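Local coordinates for protein-glutaminase (Chryseobacterium proteolyticum, PDB 3A55), which probably catalyses the hydrolytic deamidation of glutamine side chains in proteins, and is captured here as an engineered pro form resembling the reaction intermediate, at residues Gly63-Ala68 against Gly87-Ala92; Lys106-Gln111 against Asn262-Asp267. The protein carries 1 engineered substitution. All coordinates share one frame; numbering follows the deposited sequence.

Interaction 1. Residues Gly63-Ala68 against Gly87-Ala92; sequences GMLRQA and GKVESA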
loop_
_atom_site.group_PDB
_atom_site.type_symbol
_atom_site.label_atom_id
_atom_site.label_comp_id
_atom_site.label_asym_id
_atom_site.label_seq_id
_atom_site.Cartn_x
_atom_site.Cartn_y
_atom_site.Cartn_z
ATOM N N GLY A 63 2.914 21.772 12.619
ATOM C CA GLY A 63 2.605 21.317 13.977
ATOM C C GLY A 63 1.343 20.479 14.015
ATOM O O GLY A 63 1.298 19.439 14.698
ATOM N N MET A 64 0.315 20.915 13.281
ATOM C CA MET A 64 -0.928 20.145 13.188
ATOM C C MET A 64 -0.633 18.733 12.701
ATOM O O MET A 64 -1.158 17.768 13.250
ATOM C CB MET A 64 -1.926 20.819 12.243
ATOM C CG MET A 64 -2.464 22.125 12.761
ATOM S SD MET A 64 -3.355 22.999 11.458
ATOM C CE MET A 64 -4.939 22.192 11.519
ATOM N N LEU A 65 0.195 18.618 11.658
ATOM C CA LEU A 65 0.577 17.307 11.110
ATOM C C LEU A 65 1.363 16.484 12.133
ATOM O O LEU A 65 1.091 15.297 12.300
ATOM C CB LEU A 65 1.380 17.497 9.832
ATOM C CG LEU A 65 0.587 18.036 8.631
ATOM C CD1 LEU A 65 1.542 18.381 7.498
ATOM C CD2 LEU A 65 -0.475 17.023 8.179
ATOM N N ARG A 66 2.314 17.114 12.830
ATOM C CA ARG A 66 3.120 16.406 13.820
ATOM C C ARG A 66 2.241 15.822 14.925
ATOM O O ARG A 66 2.416 14.665 15.330
ATOM C CB ARG A 66 4.182 17.332 14.415
ATOM C CG ARG A 66 5.179 16.621 15.308
ATOM C CD ARG A 66 6.318 17.545 15.731
ATOM N NE ARG A 66 7.144 17.958 14.595
ATOM C CZ ARG A 66 7.129 19.170 14.052
ATOM N NH1 ARG A 66 7.923 19.443 13.027
ATOM N NH2 ARG A 66 6.327 20.113 14.535
ATOM N N GLN A 67 1.287 16.611 15.403
ATOM C CA GLN A 67 0.381 16.153 16.459
ATOM C C GLN A 67 -0.544 15.054 15.960
ATOM O O GLN A 67 -0.823 14.089 16.678
ATOM C CB GLN A 67 -0.427 17.312 17.019
ATOM C CG GLN A 67 0.426 18.300 17.778
ATOM C CD GLN A 67 1.130 17.656 18.948
ATOM O OE1 GLN A 67 0.491 17.119 19.850
ATOM N NE2 GLN A 67 2.450 17.710 18.944
ATOM N N ALA A 68 -0.998 15.174 14.712
ATOM C CA ALA A 68 -1.900 14.182 14.151
ATOM C C ALA A 68 -1.182 12.847 13.921
ATOM O O ALA A 68 -1.779 11.770 14.072
ATOM C CB ALA A 68 -2.515 14.695 12.847
ATOM N N GLY A 87 -0.494 22.553 0.744
ATOM C CA GLY A 87 -0.647 24.000 0.829
ATOM C C GLY A 87 -1.389 24.493 2.057
ATOM O O GLY A 87 -1.221 25.646 2.453
ATOM N N LYS A 88 -2.225 23.635 2.648
ATOM C CA LYS A 88 -3.010 23.998 3.833
ATOM C C LYS A 88 -3.437 22.734 4.560
ATOM O O LYS A 88 -3.700 21.712 3.920
ATOM C CB LYS A 88 -4.243 24.835 3.433
ATOM C CG LYS A 88 -5.129 25.271 4.589
ATOM C CD LYS A 88 -6.136 26.334 4.190
ATOM C CE LYS A 88 -7.187 25.813 3.223
ATOM N NZ LYS A 88 -8.190 26.861 2.877
ATOM N N VAL A 89 -3.480 22.809 5.894
ATOM C CA VAL A 89 -4.005 21.738 6.733
ATOM C C VAL A 89 -5.079 22.339 7.623
ATOM O O VAL A 89 -4.869 23.396 8.220
ATOM C CB VAL A 89 -2.897 21.108 7.611
ATOM C CG1 VAL A 89 -3.463 19.965 8.460
ATOM C CG2 VAL A 89 -1.764 20.599 6.727
ATOM N N GLU A 90 -6.234 21.683 7.681
ATOM C CA GLU A 90 -7.315 22.118 8.559
ATOM C C GLU A 90 -7.677 21.009 9.540
ATOM O O GLU A 90 -7.398 19.829 9.305
ATOM C CB GLU A 90 -8.530 22.596 7.749
ATOM C CG GLU A 90 -8.235 23.871 6.958
ATOM C CD GLU A 90 -9.440 24.440 6.227
ATOM O OE1 GLU A 90 -10.415 23.693 5.985
ATOM O OE2 GLU A 90 -9.400 25.643 5.875
ATOM N N SER A 91 -8.269 21.404 10.656
ATOM C CA SER A 91 -8.615 20.452 11.701
ATOM C C SER A 91 -9.766 19.550 11.260
ATOM O O SER A 91 -10.541 19.898 10.364
ATOM C CB SER A 91 -8.979 21.194 12.985
ATOM O OG SER A 91 -10.151 21.954 12.791
ATOM N N ALA A 92 -9.856 18.381 11.882
ATOM C CA ALA A 92 -10.971 17.481 11.635
ATOM C C ALA A 92 -12.062 17.745 12.666
ATOM O O ALA A 92 -11.781 18.213 13.771
ATOM C CB ALA A 92 -10.507 16.044 11.697
#
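M64 and L65, neighbours on helix 59-71, reach strand 86-91 from two directions and take V89 between them, each meeting a different methyl. The valine CG1, anti to the backbone N (chi1 -179°), is turned to M64, with CG1 4.1 Å from the methionine CE. Its CG2 is turned instead to L65 and lies 4.0 Å from the leucine CG, where the two branched side chains pass aslant. M64 runs nearly extended to its sulfur and then bends at chi3 (82°), which lays the thioether end along the strand backbone. There SD is 3.6 Å and CE 3.5 Å from V89 O, and CE also rests 3.5 Å from S91 N. No hydrogen bond crosses; the junction rests on van der Waals packing of M64 and L65 against V89 and the strand backbone. Replacing V89 by an alanine would probably leave L65 without its mate on this strand and open a gap beside M64, whose sulfur end would still lie on the backbone. E90 points away from the helix, and its OE2 forms a salt bridge with K88 NZ. L65 and V89 also touch I77 and V75 on the adjoining strand 75-79. G87 and K88 form a classic beta bulge opposite F78. The arrangement is that of a helix packed on an antiparallel sheet near its edge strand, the axes of helix segment 63-68 and strand segment 87-91 inclined at 52°.

Interaction 2. Residues Lys106-Gln111 against Asn262-Asp267; sequences KEVKGQ and NSYLYD
The ammonium end of K106 reaches S263 by a folded route. Bends at chi2 (-65°) and chi4 (-65°) bring the aliphatic part of the lysine over the N262 carbonyl, with CD 3.4 Å from N262 O, and then carry NZ to within 2.8 Å of S263 OG, to which it donates a hydrogen bond. NZ is also bonded to S261 O, so two oxygens of the same loop hold the lysine tip, and the serine hydroxyl is shared in turn with E72 OE1, which places a carboxylate next to this lysine-serine pair. Beyond the inverse gamma turn centred on E107, V108 divides its methyls between two tyrosines. CG1, anti to the backbone N, lies 3.9 Å from Y266 OH, whereas CG2 approaches the Y264 ring obliquely, 3.8 Å from its CE2. The Y266 ring stretches out from its strand toward the loop backbone, and its hydroxyl oxygen accepts a nearly straight bond from K109 N, 3.2 Å long with an angle of 167° at the hydrogen. A water at the ring edge, in the ring plane, lies 2.9 Å from Y266 OH and gives a weak bond to K109 O, a carbonyl also bound by N254 ND2. The phenol is thus tied to the loop backbone at K109 both directly and through water, while Y264 supplies apolar contact beside it. The chemistry is that of a mixed surface contact, in which hydrogen bonds at its two ends flank V108 set against two tyrosines: strand 264-266 and the turn before it hold an irregular loop through the phenol oxygen of Y266 and the hydroxyl of S263, and the nearby E72 carboxylate would be expected to favour a charged K106.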
loop_
_atom_site.group_PDB
_atom_site.type_symbol
_atom_site.label_atom_id
_atom_site.label_comp_id
_atom_site.label_asym_id
_atom_site.label_seq_id
_atom_site.Cartn_x
_atom_site.Cartn_y
_atom_site.Cartn_z
ATOM N N LYS A 106 -8.047 -1.007 16.304
ATOM C CA LYS A 106 -7.319 -2.060 16.999
ATOM C C LYS A 106 -8.245 -3.240 17.264
ATOM O O LYS A 106 -7.817 -4.252 17.830
ATOM C CB LYS A 106 -6.735 -1.539 18.321
ATOM C CG LYS A 106 -5.623 -0.497 18.186
ATOM C CD LYS A 106 -4.380 -1.072 17.512
ATOM C CE LYS A 106 -3.113 -0.271 17.841
ATOM N NZ LYS A 106 -3.114 1.130 17.312
ATOM N N GLU A 107 -9.513 -3.095 16.878
ATOM C CA GLU A 107 -10.503 -4.165 17.002
ATOM C C GLU A 107 -10.264 -5.186 15.896
ATOM O O GLU A 107 -10.840 -5.077 14.817
ATOM C CB GLU A 107 -11.930 -3.607 16.887
ATOM C CG GLU A 107 -12.298 -2.533 17.910
ATOM C CD GLU A 107 -12.544 -3.087 19.301
ATOM O OE1 GLU A 107 -12.652 -4.321 19.455
ATOM O OE2 GLU A 107 -12.629 -2.278 20.249
ATOM N N VAL A 108 -9.402 -6.157 16.168
ATOM C CA VAL A 108 -9.018 -7.165 15.188
ATOM C C VAL A 108 -10.163 -8.135 14.924
ATOM O O VAL A 108 -10.801 -8.628 15.859
ATOM C CB VAL A 108 -7.770 -7.954 15.664
ATOM C CG1 VAL A 108 -7.423 -9.069 14.685
ATOM C CG2 VAL A 108 -6.581 -7.016 15.857
ATOM N N LYS A 109 -10.426 -8.397 13.648
ATOM C CA LYS A 109 -11.407 -9.407 13.267
ATOM C C LYS A 109 -10.908 -10.220 12.084
ATOM O O LYS A 109 -10.673 -9.684 10.999
ATOM C CB LYS A 109 -12.773 -8.775 12.986
ATOM C CG LYS A 109 -13.740 -8.906 14.162
ATOM C CD LYS A 109 -14.915 -7.951 14.063
ATOM C CE LYS A 109 -14.603 -6.631 14.747
ATOM N NZ LYS A 109 -15.828 -5.812 14.973
ATOM N N GLY A 110 -10.748 -11.520 12.314
ATOM C CA GLY A 110 -10.162 -12.418 11.331
ATOM C C GLY A 110 -11.115 -12.845 10.236
ATOM O O GLY A 110 -12.326 -12.612 10.310
ATOM N N GLN A 111 -10.543 -13.474 9.213
ATOM C CA GLN A 111 -11.283 -14.053 8.100
ATOM C C GLN A 111 -12.358 -15.035 8.592
ATOM O O GLN A 111 -12.088 -15.876 9.450
ATOM C CB GLN A 111 -10.290 -14.754 7.164
ATOM C CG GLN A 111 -10.901 -15.421 5.953
ATOM C CD GLN A 111 -11.794 -14.482 5.172
ATOM O OE1 GLN A 111 -11.377 -13.387 4.770
ATOM N NE2 GLN A 111 -13.033 -14.898 4.961
ATOM N N ASN A 262 0.249 0.163 14.265
ATOM C CA ASN A 262 -0.363 -1.170 14.344
ATOM C C ASN A 262 -1.895 -1.160 14.381
ATOM O O ASN A 262 -2.522 -2.094 14.887
ATOM C CB ASN A 262 0.210 -1.985 15.524
ATOM C CG ASN A 262 0.065 -3.487 15.314
ATOM O OD1 ASN A 262 0.247 -3.985 14.199
ATOM N ND2 ASN A 262 -0.245 -4.219 16.386
ATOM N N SER A 263 -2.507 -0.108 13.836
ATOM C CA SER A 263 -3.946 -0.127 13.581
ATOM C C SER A 263 -4.211 -0.773 12.223
ATOM O O SER A 263 -3.376 -0.707 11.320
ATOM C CB SER A 263 -4.543 1.283 13.619
ATOM O OG SER A 263 -4.340 1.866 14.899
ATOM N N TYR A 264 -5.378 -1.396 12.099
ATOM C CA TYR A 264 -5.754 -2.102 10.884
ATOM C C TYR A 264 -6.940 -1.441 10.230
ATOM O O TYR A 264 -7.843 -0.935 10.895
ATOM C CB TYR A 264 -6.168 -3.534 11.218
ATOM C CG TYR A 264 -5.082 -4.478 11.694
ATOM C CD1 TYR A 264 -3.729 -4.189 11.532
ATOM C CD2 TYR A 264 -5.427 -5.713 12.250
ATOM C CE1 TYR A 264 -2.746 -5.086 11.964
ATOM C CE2 TYR A 264 -4.463 -6.612 12.676
ATOM C CZ TYR A 264 -3.131 -6.304 12.526
ATOM O OH TYR A 264 -2.196 -7.220 12.946
ATOM N N LEU A 265 -6.923 -1.475 8.904
ATOM C CA LEU A 265 -8.046 -1.062 8.079
ATOM C C LEU A 265 -8.439 -2.274 7.243
ATOM O O LEU A 265 -7.561 -2.968 6.728
ATOM C CB LEU A 265 -7.631 0.098 7.170
ATOM C CG LEU A 265 -8.584 0.496 6.043
ATOM C CD1 LEU A 265 -9.851 1.145 6.599
ATOM C CD2 LEU A 265 -7.892 1.426 5.049
ATOM N N TYR A 266 -9.743 -2.517 7.102
ATOM C CA TYR A 266 -10.246 -3.670 6.354
ATOM C C TYR A 266 -10.959 -3.275 5.065
ATOM O O TYR A 266 -11.400 -2.139 4.915
ATOM C CB TYR A 266 -11.186 -4.486 7.237
ATOM C CG TYR A 266 -10.484 -5.114 8.420
ATOM C CD1 TYR A 266 -9.691 -6.251 8.257
ATOM C CD2 TYR A 266 -10.575 -4.549 9.695
ATOM C CE1 TYR A 266 -9.030 -6.834 9.330
ATOM C CE2 TYR A 266 -9.921 -5.133 10.787
ATOM C CZ TYR A 266 -9.146 -6.271 10.594
ATOM O OH TYR A 266 -8.497 -6.856 11.666
ATOM N N ASP A 267 -11.069 -4.231 4.143
ATOM C CA ASP A 267 -11.840 -4.064 2.901
ATOM C C ASP A 267 -12.492 -5.419 2.610
ATOM O O ASP A 267 -12.185 -6.080 1.613
ATOM C CB ASP A 267 -10.924 -3.622 1.751
ATOM C CG ASP A 267 -11.689 -3.327 0.454
ATOM O OD1 ASP A 267 -12.820 -2.808 0.514
ATOM O OD2 ASP A 267 -11.130 -3.587 -0.633
HETATM O O HOH W 1 -7.283 -9.370 11.036
#

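How the interactions relate
Interaction 1 closes before interaction 2 opens, and the two do not touch: their centres are 25 Å apart and their nearest atoms about 10 Å. Two routes nevertheless connect them. Strand 86-91 leads through helix 94-103 into the loop of 106-111, and E72, next after the helix of 63-68, is the residue that shares the serine of interaction 2. Interaction 1 stays within the N-terminal sheet region, probably the pro segment, whereas interaction 2 ties the chain that follows to the later part of the enzyme. There D267 touches H161 on helix 156-169, which begins at C156, probably a member of a Cys-His-Asp triad with H197 and D217, as in the peptidase CA clan.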